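Side-chain contacts in probable fatty acyl-CoA transferase Rv3272 (Mycobacterium tuberculosis, PDB 5YX6), which probably takes part in fatty acid metabolism as a family III CoA transferase, binding fatty acyl-CoAs of various chain lengths, palmitoyl-CoA most tightly: residues Leu31-Ala36 with Ile363-Arg368; Leu147-Glu152 with Val204-Val209; Thr157-Pro160 with Pro166-Ile169; Asp286-Glu291 with Thr303-Leu308. One frame throughout, in Å; residues are numbered along the deposited sequence.

Contact 1. Residues Leu31-Ala36 with Ile363-Arg368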
loop_
_atom_site.group_PDB
_atom_site.type_symbol
_atom_site.label_atom_id
_atom_site.label_comp_id
_atom_site.label_asym_id
_atom_site.label_seq_id
_atom_site.Cartn_x
_atom_site.Cartn_y
_atom_site.Cartn_z
ATOM N N LEU A 31 5.026 -6.205 13.189
ATOM C CA LEU A 31 5.157 -7.376 14.050
ATOM C C LEU A 31 5.396 -7.014 15.515
ATOM O O LEU A 31 4.825 -7.637 16.417
ATOM C CB LEU A 31 6.295 -8.273 13.550
ATOM C CG LEU A 31 6.009 -9.308 12.450
ATOM C CD1 LEU A 31 4.607 -9.196 11.887
ATOM C CD2 LEU A 31 7.043 -9.249 11.345
ATOM N N VAL A 32 6.235 -6.007 15.746
ATOM C CA VAL A 32 6.480 -5.489 17.088
ATOM C C VAL A 32 5.200 -4.977 17.721
ATOM O O VAL A 32 4.914 -5.279 18.874
ATOM C CB VAL A 32 7.526 -4.357 17.078
ATOM C CG1 VAL A 32 7.579 -3.652 18.422
ATOM C CG2 VAL A 32 8.885 -4.917 16.742
ATOM N N ASP A 33 4.428 -4.208 16.957
ATOM C CA ASP A 33 3.169 -3.654 17.448
ATOM C C ASP A 33 2.196 -4.769 17.844
ATOM O O ASP A 33 1.368 -4.603 18.740
ATOM C CB ASP A 33 2.523 -2.759 16.389
ATOM C CG ASP A 33 3.377 -1.523 16.043
ATOM O OD1 ASP A 33 4.279 -1.157 16.840
ATOM O OD2 ASP A 33 3.117 -0.899 14.981
ATOM N N LEU A 34 2.311 -5.909 17.173
ATOM C CA LEU A 34 1.452 -7.050 17.444
ATOM C C LEU A 34 2.046 -7.980 18.514
ATOM O O LEU A 34 1.494 -9.043 18.793
ATOM C CB LEU A 34 1.188 -7.811 16.144
ATOM C CG LEU A 34 0.443 -6.971 15.095
ATOM C CD1 LEU A 34 0.342 -7.704 13.761
ATOM C CD2 LEU A 34 -0.945 -6.548 15.590
ATOM N N GLY A 35 3.160 -7.572 19.115
ATOM C CA GLY A 35 3.685 -8.253 20.287
ATOM C C GLY A 35 4.889 -9.171 20.112
ATOM O O GLY A 35 5.367 -9.772 21.081
ATOM N N ALA A 36 5.405 -9.278 18.895
ATOM C CA ALA A 36 6.542 -10.165 18.646
ATOM C C ALA A 36 7.835 -9.583 19.208
ATOM O O ALA A 36 7.987 -8.367 19.312
ATOM C CB ALA A 36 6.696 -10.425 17.157
ATOM N N ILE A 363 4.259 8.666 13.524
ATOM C CA ILE A 363 2.939 8.183 13.117
ATOM C C ILE A 363 2.785 6.672 13.345
ATOM O O ILE A 363 3.678 5.897 12.991
ATOM C CB ILE A 363 2.677 8.500 11.635
ATOM C CG1 ILE A 363 2.697 10.013 11.412
ATOM C CG2 ILE A 363 1.362 7.879 11.179
ATOM C CD1 ILE A 363 2.622 10.400 9.970
ATOM N N ARG A 364 1.670 6.260 13.944
ATOM C CA ARG A 364 1.419 4.843 14.216
ATOM C C ARG A 364 1.108 4.037 12.951
ATOM O O ARG A 364 0.847 4.605 11.889
ATOM C CB ARG A 364 0.268 4.688 15.219
ATOM C CG ARG A 364 -1.070 5.194 14.721
ATOM C CD ARG A 364 -2.215 4.686 15.580
ATOM N NE ARG A 364 -3.476 5.343 15.224
ATOM C CZ ARG A 364 -4.272 4.943 14.237
ATOM N NH1 ARG A 364 -3.953 3.866 13.524
ATOM N NH2 ARG A 364 -5.395 5.609 13.977
ATOM N N THR A 365 1.156 2.709 13.074
ATOM C CA THR A 365 0.718 1.821 12.001
ATOM C C THR A 365 -0.820 1.875 11.921
ATOM O O THR A 365 -1.490 2.092 12.929
ATOM C CB THR A 365 1.225 0.364 12.217
ATOM O OG1 THR A 365 0.918 -0.076 13.548
ATOM C CG2 THR A 365 2.739 0.285 11.995
ATOM N N PRO A 366 -1.377 1.686 10.716
ATOM C CA PRO A 366 -2.788 2.007 10.469
ATOM C C PRO A 366 -3.826 1.078 11.110
ATOM O O PRO A 366 -4.832 1.591 11.592
ATOM C CB PRO A 366 -2.900 1.935 8.938
ATOM C CG PRO A 366 -1.726 1.125 8.491
ATOM C CD PRO A 366 -0.641 1.375 9.476
ATOM N N ALA A 367 -3.600 -0.230 11.151
ATOM C CA ALA A 367 -4.633 -1.135 11.663
ATOM C C ALA A 367 -4.835 -1.008 13.176
ATOM O O ALA A 367 -3.867 -0.942 13.934
ATOM C CB ALA A 367 -4.306 -2.565 11.301
ATOM N N ARG A 368 -6.104 -0.990 13.591
ATOM C CA ARG A 368 -6.510 -0.833 14.991
ATOM C C ARG A 368 -7.322 -2.032 15.520
ATOM O O ARG A 368 -8.033 -2.686 14.762
ATOM C CB ARG A 368 -7.341 0.436 15.131
ATOM C CG ARG A 368 -6.840 1.599 14.276
ATOM C CD ARG A 368 -7.484 2.932 14.679
ATOM N NE ARG A 368 -7.033 3.446 15.967
ATOM C CZ ARG A 368 -7.527 4.543 16.534
ATOM N NH1 ARG A 368 -8.490 5.228 15.932
ATOM N NH2 ARG A 368 -7.062 4.959 17.703
HETATM O O HOH W 1 2.138 1.651 15.806
#
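With chi1 at -63°, Asp33 sets its carboxylate beside its own backbone N and facing Thr365, whose hydroxyl, at chi1 50°, sits between backbone N and carbonyl carbon and looks back at it. The two side chains approach from opposite directions and meet where helix 23-33 ends in a Schellman motif: Ala36 N returns to Leu31 O, Gly35 N to Val32 O, and Gly35, at positive phi, is the C-prime residue. Asp33 is thus in the last turn of the helix, held against the loop between strands 360-363 and 368-369, far away in sequence.

One direct hydrogen bond joins the segments. Thr365 OG1 donates to Asp33 OD2 over 2.8 Å, arriving on the anti side of the carboxylate and 26° out of its plane. The methyl packs close as well, Thr365 CG2 standing 3.2 Å from Asp33 OD2. The other oxygen, OD1, takes a bond from Gln29 one helical turn back, which should help to fix the rotation of the carboxylate.

Arg364 braces the loop. Its NH1 donates to Thr365 O at 3.1 Å and also to Pro366 O, the latter bond poorly directed, with the donor above the carbonyl plane. NH2 of the same group forms a salt bridge with Asp208 of the second subunit, tying the loop to the dimer interface. A water completes the link to the helix: it donates to Asp33 OD2 at 2.9 Å and accepts from Thr365 N at 3.1 Å.

Contact 2. Residues Leu147-Glu152 with Val204-Val209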
loop_
_atom_site.group_PDB
_atom_site.type_symbol
_atom_site.label_atom_id
_atom_site.label_comp_id
_atom_site.label_asym_id
_atom_site.label_seq_id
_atom_site.Cartn_x
_atom_site.Cartn_y
_atom_site.Cartn_z
ATOM N N LEU A 147 11.834 4.893 -5.713
ATOM C CA LEU A 147 11.684 5.798 -6.847
ATOM C C LEU A 147 11.846 5.095 -8.206
ATOM O O LEU A 147 11.090 5.342 -9.139
ATOM C CB LEU A 147 12.697 6.940 -6.695
ATOM C CG LEU A 147 12.726 8.114 -7.661
ATOM C CD1 LEU A 147 13.180 9.359 -6.908
ATOM C CD2 LEU A 147 13.664 7.819 -8.802
ATOM N N VAL A 148 12.827 4.211 -8.308
ATOM C CA VAL A 148 13.116 3.541 -9.566
ATOM C C VAL A 148 12.155 2.382 -9.824
ATOM O O VAL A 148 11.751 2.142 -10.959
ATOM C CB VAL A 148 14.577 3.033 -9.588
ATOM C CG1 VAL A 148 14.849 2.241 -10.845
ATOM C CG2 VAL A 148 15.516 4.208 -9.535
ATOM N N VAL A 149 11.820 1.640 -8.770
ATOM C CA VAL A 149 10.839 0.564 -8.874
ATOM C C VAL A 149 9.451 1.106 -9.267
ATOM O O VAL A 149 8.769 0.527 -10.112
ATOM C CB VAL A 149 10.734 -0.228 -7.546
ATOM C CG1 VAL A 149 9.566 -1.216 -7.587
ATOM C CG2 VAL A 149 12.052 -0.927 -7.242
ATOM N N ALA A 150 9.055 2.220 -8.655
ATOM C CA ALA A 150 7.785 2.886 -8.977
ATOM C C ALA A 150 7.693 3.259 -10.457
ATOM O O ALA A 150 6.676 3.022 -11.108
ATOM C CB ALA A 150 7.614 4.131 -8.117
ATOM N N ALA A 151 8.773 3.834 -10.983
ATOM C CA ALA A 151 8.824 4.286 -12.369
ATOM C C ALA A 151 8.912 3.114 -13.337
ATOM O O ALA A 151 8.342 3.145 -14.418
ATOM C CB ALA A 151 10.004 5.238 -12.580
ATOM N N GLU A 152 9.643 2.081 -12.959
ATOM C CA GLU A 152 9.788 0.932 -13.834
ATOM C C GLU A 152 8.467 0.142 -13.906
ATOM O O GLU A 152 8.176 -0.503 -14.920
ATOM C CB GLU A 152 10.963 0.055 -13.374
ATOM C CG GLU A 152 11.305 -1.057 -14.355
ATOM C CD GLU A 152 12.699 -1.645 -14.161
ATOM O OE1 GLU A 152 13.445 -1.198 -13.259
ATOM O OE2 GLU A 152 13.054 -2.560 -14.929
ATOM N N VAL A 204 8.185 -11.698 -1.230
ATOM C CA VAL A 204 7.468 -10.493 -1.630
ATOM C C VAL A 204 8.390 -9.593 -2.445
ATOM O O VAL A 204 9.483 -9.251 -1.993
ATOM C CB VAL A 204 6.945 -9.714 -0.411
ATOM C CG1 VAL A 204 6.314 -8.393 -0.848
ATOM C CG2 VAL A 204 5.952 -10.544 0.366
ATOM N N ALA A 205 7.970 -9.245 -3.659
ATOM C CA ALA A 205 8.733 -8.323 -4.508
ATOM C C ALA A 205 8.074 -6.943 -4.554
ATOM O O ALA A 205 6.856 -6.833 -4.737
ATOM C CB ALA A 205 8.882 -8.885 -5.903
ATOM N N MET A 206 8.876 -5.898 -4.362
ATOM C CA MET A 206 8.367 -4.532 -4.400
ATOM C C MET A 206 7.722 -4.241 -5.752
ATOM O O MET A 206 6.687 -3.569 -5.839
ATOM C CB MET A 206 9.480 -3.526 -4.110
ATOM C CG MET A 206 9.808 -3.340 -2.626
ATOM S SD MET A 206 11.360 -2.432 -2.364
ATOM C CE MET A 206 10.984 -0.859 -3.129
ATOM N N TYR A 207 8.332 -4.761 -6.806
ATOM C CA TYR A 207 7.774 -4.613 -8.135
ATOM C C TYR A 207 6.365 -5.194 -8.221
ATOM O O TYR A 207 5.459 -4.560 -8.773
ATOM C CB TYR A 207 8.686 -5.276 -9.159
ATOM C CG TYR A 207 8.218 -5.134 -10.590
ATOM C CD1 TYR A 207 8.405 -3.945 -11.286
ATOM C CD2 TYR A 207 7.639 -6.202 -11.259
ATOM C CE1 TYR A 207 8.002 -3.817 -12.601
ATOM C CE2 TYR A 207 7.234 -6.083 -12.572
ATOM C CZ TYR A 207 7.424 -4.892 -13.237
ATOM O OH TYR A 207 7.024 -4.771 -14.544
ATOM N N ASP A 208 6.190 -6.397 -7.670
ATOM C CA ASP A 208 4.893 -7.077 -7.692
ATOM C C ASP A 208 3.845 -6.273 -6.935
ATOM O O ASP A 208 2.700 -6.186 -7.360
ATOM C CB ASP A 208 5.003 -8.488 -7.105
ATOM C CG ASP A 208 5.835 -9.423 -7.974
ATOM O OD1 ASP A 208 6.221 -8.992 -9.083
ATOM O OD2 ASP A 208 6.101 -10.580 -7.556
ATOM N N VAL A 209 4.252 -5.673 -5.823
ATOM C CA VAL A 209 3.363 -4.823 -5.058
ATOM C C VAL A 209 2.945 -3.592 -5.861
ATOM O O VAL A 209 1.775 -3.218 -5.864
ATOM C CB VAL A 209 4.009 -4.389 -3.744
ATOM C CG1 VAL A 209 3.083 -3.431 -2.998
ATOM C CG2 VAL A 209 4.331 -5.621 -2.881
#
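Val149 and Tyr207 bring their backbones to within 6.1 Å, CA to CA, where the short helix 146-152 rests against the first turn of helix 206-213. That turn follows directly on strand 201-205, an outermost strand of the parallel sheet of the Rossmann-fold domain within this chain, and Ala205 is its N-cap residue. Val209 N bonds to Ala205 O, closing the turn.

Val149 makes the central contact. Its CG1, placed anti to the backbone N by a chi1 of 172°, is directed at the peptide joining Met206 to Tyr207: it lies 3.8 Å from Tyr207 N and 4.0 Å from Met206 C. The side chains on either side of this peptide touch it more lightly, Met206 CB at 4.2 Å from Val149 CG1 and Tyr207 CB at 4.4 Å from the same methyl. A branched residue is therefore seated on main chain rather than among side-chain tips.

Tyr207 reaches the far end of the opposing helix. With chi1 at -178° its ring extends until CE1 is 4.0 Å from Glu152 O, the carbonyl lying at the ring edge, near its plane. The carboxylate of Glu152 is engaged elsewhere, in a salt bridge with Arg142. Beyond the contact Met206 packs on Asp175, the inferred catalytic nucleophile, and Tyr207 meets Leu343 of the second subunit.

Backbone bonds to Thr131 and Ala132 also tie the start of helix 206-213; to these the valine adds van der Waals contact, nondirectional apolar packing close to the inferred nucleophile.

Contact 3. Residues Thr157-Pro160 with Pro166-Ile169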
loop_
_atom_site.group_PDB
_atom_site.type_symbol
_atom_site.label_atom_id
_atom_site.label_comp_id
_atom_site.label_asym_id
_atom_site.label_seq_id
_atom_site.Cartn_x
_atom_site.Cartn_y
_atom_site.Cartn_z
ATOM N N THR A 157 2.711 7.109 -15.307
ATOM C CA THR A 157 1.782 7.176 -16.434
ATOM C C THR A 157 0.650 8.194 -16.238
ATOM O O THR A 157 0.051 8.280 -15.162
ATOM C CB THR A 157 1.145 5.786 -16.707
ATOM O OG1 THR A 157 2.175 4.809 -16.909
ATOM C CG2 THR A 157 0.250 5.820 -17.932
ATOM N N GLY A 158 0.376 8.968 -17.289
ATOM C CA GLY A 158 -0.777 9.854 -17.341
ATOM C C GLY A 158 -0.823 11.026 -16.380
ATOM O O GLY A 158 -1.903 11.472 -15.993
ATOM N N MET A 159 0.342 11.509 -15.968
ATOM C CA MET A 159 0.402 12.671 -15.092
ATOM C C MET A 159 1.254 13.749 -15.726
ATOM O O MET A 159 2.476 13.737 -15.591
ATOM C CB MET A 159 0.958 12.289 -13.727
ATOM C CG MET A 159 0.042 11.386 -12.931
ATOM S SD MET A 159 0.559 11.305 -11.224
ATOM C CE MET A 159 1.798 10.016 -11.305
ATOM N N PRO A 160 0.609 14.687 -16.427
ATOM C CA PRO A 160 1.358 15.735 -17.125
ATOM C C PRO A 160 2.026 16.714 -16.168
ATOM O O PRO A 160 1.435 17.119 -15.160
ATOM C CB PRO A 160 0.289 16.444 -17.969
ATOM C CG PRO A 160 -0.901 15.520 -17.981
ATOM C CD PRO A 160 -0.838 14.755 -16.694
ATOM N N PRO A 166 8.572 13.184 -16.660
ATOM C CA PRO A 166 7.715 12.205 -15.982
ATOM C C PRO A 166 7.432 12.620 -14.539
ATOM O O PRO A 166 8.314 13.145 -13.850
ATOM C CB PRO A 166 8.538 10.913 -16.027
ATOM C CG PRO A 166 9.505 11.107 -17.146
ATOM C CD PRO A 166 9.819 12.574 -17.153
ATOM N N GLN A 167 6.193 12.436 -14.102
ATOM C CA GLN A 167 5.825 12.797 -12.743
ATOM C C GLN A 167 6.319 11.749 -11.760
ATOM O O GLN A 167 5.924 10.591 -11.834
ATOM C CB GLN A 167 4.314 12.967 -12.615
ATOM C CG GLN A 167 3.863 13.330 -11.219
ATOM C CD GLN A 167 4.188 14.763 -10.850
ATOM O OE1 GLN A 167 5.162 15.022 -10.135
ATOM N NE2 GLN A 167 3.378 15.702 -11.336
ATOM N N ILE A 168 7.183 12.165 -10.840
ATOM C CA ILE A 168 7.709 11.271 -9.823
ATOM C C ILE A 168 6.963 11.511 -8.523
ATOM O O ILE A 168 7.048 12.599 -7.961
ATOM C CB ILE A 168 9.212 11.506 -9.574
ATOM C CG1 ILE A 168 10.030 11.323 -10.859
ATOM C CG2 ILE A 168 9.699 10.620 -8.425
ATOM C CD1 ILE A 168 10.174 9.876 -11.305
ATOM N N ILE A 169 6.234 10.507 -8.040
ATOM C CA ILE A 169 5.479 10.663 -6.803
ATOM C C ILE A 169 6.447 10.861 -5.638
ATOM O O ILE A 169 7.321 10.038 -5.409
ATOM C CB ILE A 169 4.553 9.458 -6.547
ATOM C CG1 ILE A 169 3.477 9.390 -7.630
ATOM C CG2 ILE A 169 3.894 9.569 -5.186
ATOM C CD1 ILE A 169 2.783 8.054 -7.739
#
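Apolar packing comes first, and Met159 and Gln167 supply most of it. Their CA atoms are 5.9 Å apart where the connection between helices 146-152 and 173-196 returns across itself at a steep angle, and the beta carbons meet directly, Met159 CB to Gln167 CB at 3.6 Å. From there the two side chains cross at about a right angle. A chi1 of 179° in Gln167 brings its CG alongside the thioether, 3.9 Å from Met159 SD and equally far from Met159 CE; the chain then bends at chi2. This part of the glutamine behaves as a hydrocarbon.

The methionine has its own bend. A chi3 of -85° turns the methyl aside toward Ile169, also approached at about a right angle, and Met159 CE ends 4.1 Å from Ile169 CG1. The CD1 methyl of the isoleucine is nearly as close, so the thioether tip rests against the CG1-CD1 branch, and the methionine touches both Gln167 and Ile169.

The main chain adds a second kind of touch: Met159 O lies 3.6 Å from Gln167 CB, a carbonyl against an aliphatic carbon. The dimer supplies further surroundings, for Met159 packs on Pro170 of the second subunit and Gln167 meets Gln167 of that subunit.

Neither segment is regular helix or strand, and no polar bond joins them. The crossing is instead filled by one long, flexible thioether laid across aliphatic carbons, a nondirectional grip that asks for close packing but no fixed bond geometry in the loop leading toward helix 173-196 and the inferred nucleophile Asp175.

Contact 4. Residues Asp286-Glu291 with Thr303-Leu308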
loop_
_atom_site.group_PDB
_atom_site.type_symbol
_atom_site.label_atom_id
_atom_site.label_comp_id
_atom_site.label_asym_id
_atom_site.label_seq_id
_atom_site.Cartn_x
_atom_site.Cartn_y
_atom_site.Cartn_z
ATOM N N ASP A 286 -29.999 19.102 -18.998
ATOM C CA ASP A 286 -29.141 19.369 -20.156
ATOM C C ASP A 286 -28.737 18.061 -20.847
ATOM O O ASP A 286 -28.145 17.183 -20.220
ATOM C CB ASP A 286 -27.905 20.163 -19.722
ATOM C CG ASP A 286 -27.069 20.672 -20.898
ATOM O OD1 ASP A 286 -26.812 19.909 -21.859
ATOM O OD2 ASP A 286 -26.659 21.852 -20.848
ATOM N N GLN A 287 -29.053 17.935 -22.134
ATOM C CA GLN A 287 -28.819 16.689 -22.867
ATOM C C GLN A 287 -27.341 16.283 -22.922
ATOM O O GLN A 287 -27.017 15.133 -23.215
ATOM C CB GLN A 287 -29.371 16.810 -24.291
ATOM N N ARG A 288 -26.449 17.223 -22.632
ATOM C CA ARG A 288 -25.017 16.937 -22.609
ATOM C C ARG A 288 -24.573 16.235 -21.330
ATOM O O ARG A 288 -23.528 15.571 -21.310
ATOM C CB ARG A 288 -24.224 18.231 -22.822
ATOM C CG ARG A 288 -24.561 18.831 -24.168
ATOM C CD ARG A 288 -23.928 20.169 -24.499
ATOM N NE ARG A 288 -23.096 20.793 -23.476
ATOM C CZ ARG A 288 -23.506 21.790 -22.698
ATOM N NH1 ARG A 288 -24.750 22.234 -22.795
ATOM N NH2 ARG A 288 -22.686 22.336 -21.815
ATOM N N PHE A 289 -25.352 16.397 -20.263
ATOM C CA PHE A 289 -24.929 15.935 -18.950
ATOM C C PHE A 289 -25.956 15.069 -18.212
ATOM O O PHE A 289 -25.652 14.526 -17.145
ATOM C CB PHE A 289 -24.589 17.133 -18.067
ATOM C CG PHE A 289 -23.677 18.122 -18.712
ATOM C CD1 PHE A 289 -22.443 17.734 -19.195
ATOM C CD2 PHE A 289 -24.042 19.452 -18.811
ATOM C CE1 PHE A 289 -21.599 18.650 -19.781
ATOM C CE2 PHE A 289 -23.200 20.372 -19.391
ATOM C CZ PHE A 289 -21.976 19.970 -19.876
ATOM N N ALA A 290 -27.148 14.909 -18.776
ATOM C CA ALA A 290 -28.249 14.297 -18.027
ATOM C C ALA A 290 -27.986 12.832 -17.656
ATOM O O ALA A 290 -28.279 12.415 -16.538
ATOM C CB ALA A 290 -29.546 14.417 -18.812
ATOM N N GLU A 291 -27.430 12.059 -18.586
ATOM C CA GLU A 291 -27.041 10.680 -18.295
ATOM C C GLU A 291 -25.542 10.631 -18.002
ATOM O O GLU A 291 -24.789 11.485 -18.472
ATOM C CB GLU A 291 -27.402 9.749 -19.458
ATOM N N THR A 303 -16.733 20.277 -16.740
ATOM C CA THR A 303 -15.872 20.973 -15.779
ATOM C C THR A 303 -15.959 22.479 -15.999
ATOM O O THR A 303 -15.836 23.268 -15.055
ATOM C CB THR A 303 -14.392 20.503 -15.839
ATOM O OG1 THR A 303 -13.511 21.638 -15.874
ATOM C CG2 THR A 303 -14.154 19.640 -17.042
ATOM N N ALA A 304 -16.145 22.877 -17.253
ATOM C CA ALA A 304 -16.303 24.285 -17.586
ATOM C C ALA A 304 -17.555 24.867 -16.944
ATOM O O ALA A 304 -17.514 25.933 -16.319
ATOM C CB ALA A 304 -16.365 24.461 -19.086
ATOM N N GLU A 305 -18.665 24.153 -17.082
ATOM C CA GLU A 305 -19.933 24.606 -16.507
ATOM C C GLU A 305 -19.863 24.640 -14.982
ATOM O O GLU A 305 -20.336 25.582 -14.355
ATOM C CB GLU A 305 -21.083 23.722 -16.982
ATOM C CG GLU A 305 -21.313 23.781 -18.496
ATOM C CD GLU A 305 -21.877 25.119 -18.995
ATOM O OE1 GLU A 305 -22.343 25.936 -18.163
ATOM O OE2 GLU A 305 -21.843 25.351 -20.231
ATOM N N LEU A 306 -19.246 23.619 -14.386
ATOM C CA LEU A 306 -19.151 23.546 -12.932
ATOM C C LEU A 306 -18.308 24.688 -12.381
ATOM O O LEU A 306 -18.680 25.330 -11.401
ATOM C CB LEU A 306 -18.571 22.196 -12.496
ATOM C CG LEU A 306 -19.457 20.987 -12.820
ATOM C CD1 LEU A 306 -18.782 19.668 -12.449
ATOM C CD2 LEU A 306 -20.812 21.114 -12.136
ATOM N N GLU A 307 -17.184 24.965 -13.029
ATOM C CA GLU A 307 -16.290 25.996 -12.523
ATOM C C GLU A 307 -16.892 27.399 -12.680
ATOM O O GLU A 307 -16.678 28.262 -11.824
ATOM C CB GLU A 307 -14.915 25.891 -13.202
ATOM C CG GLU A 307 -14.163 24.609 -12.793
ATOM C CD GLU A 307 -12.712 24.545 -13.278
ATOM O OE1 GLU A 307 -12.417 25.029 -14.393
ATOM O OE2 GLU A 307 -11.862 24.008 -12.531
ATOM N N LEU A 308 -17.661 27.625 -13.746
ATOM C CA LEU A 308 -18.445 28.865 -13.844
ATOM C C LEU A 308 -19.321 29.041 -12.606
ATOM O O LEU A 308 -19.372 30.117 -12.017
ATOM C CB LEU A 308 -19.307 28.881 -15.110
ATOM C CG LEU A 308 -18.544 29.190 -16.407
ATOM C CD1 LEU A 308 -19.446 29.049 -17.625
ATOM C CD2 LEU A 308 -17.901 30.569 -16.370
#
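A salt-bridge network of Asp286, Arg288 and Glu305 joins the loop between helices 282-285 and 292-297 to helix 299-310, in what is probably the small domain of the protein. Across the segments its link is long: Arg288 NH2 stands 3.5 Å from Glu305 OE2. The carboxylate oxygen lies at the edge of the guanidinium, near its plane, but the two flat groups are turned 62° to one another and their side chains cross at about a right angle. Glu305 gets there by bending at chi2 (-70°), and its other oxygen, OE1, forms a salt bridge with Arg280, so two arginines probably offset its charge.

On the loop side the guanidinium is held more tightly, with Arg288 NH1 at 2.8 Å from Asp286 OD2. The same aspartate forms an Asx turn, its OD1 accepting from Arg288 N at 2.8 Å. Asp286 therefore binds Arg288 at both ends, which probably helps hold the guanidinium between the two carboxylates; the chain reaches there through an eclipsed chi3 of -3°.

Beside the charges, Phe289 gives the contact its apolar part. Phe289 CE2 meets Glu305 CG at 4.0 Å, the glutamate methylene coming at the ring obliquely, while Arg288 CB lies over the centre of one ring face. The ring also packs on Glu301 and Leu302, one turn earlier on helix 299-310. A bound benzamidine, probably from the crystallisation liquor, comes within about 5 Å of the side chain of Glu305, which also touches a neighbouring molecule in the crystal.

Contacts 2 and 3 are buried, contacts 1 and 4 partly so, and the chemistry follows: the first pair relies on van der Waals packing, the second on carboxylates. Contact 1 uses a short hydroxyl bond and a water, contact 4 a long salt bridge with an aromatic beside it. Contacts 2 and 3 adjoin, Leu147 CD1 packing on Ile168 CG2 at 4.0 Å: contact 3 lies in the connection between helices 146-152 and 173-196, and contact 2 holds the first of these against helix 206-213. Contacts 1 to 3 all touch the second subunit. Contact 4, its centre about 38 Å from that of the chain, meets no other subunit.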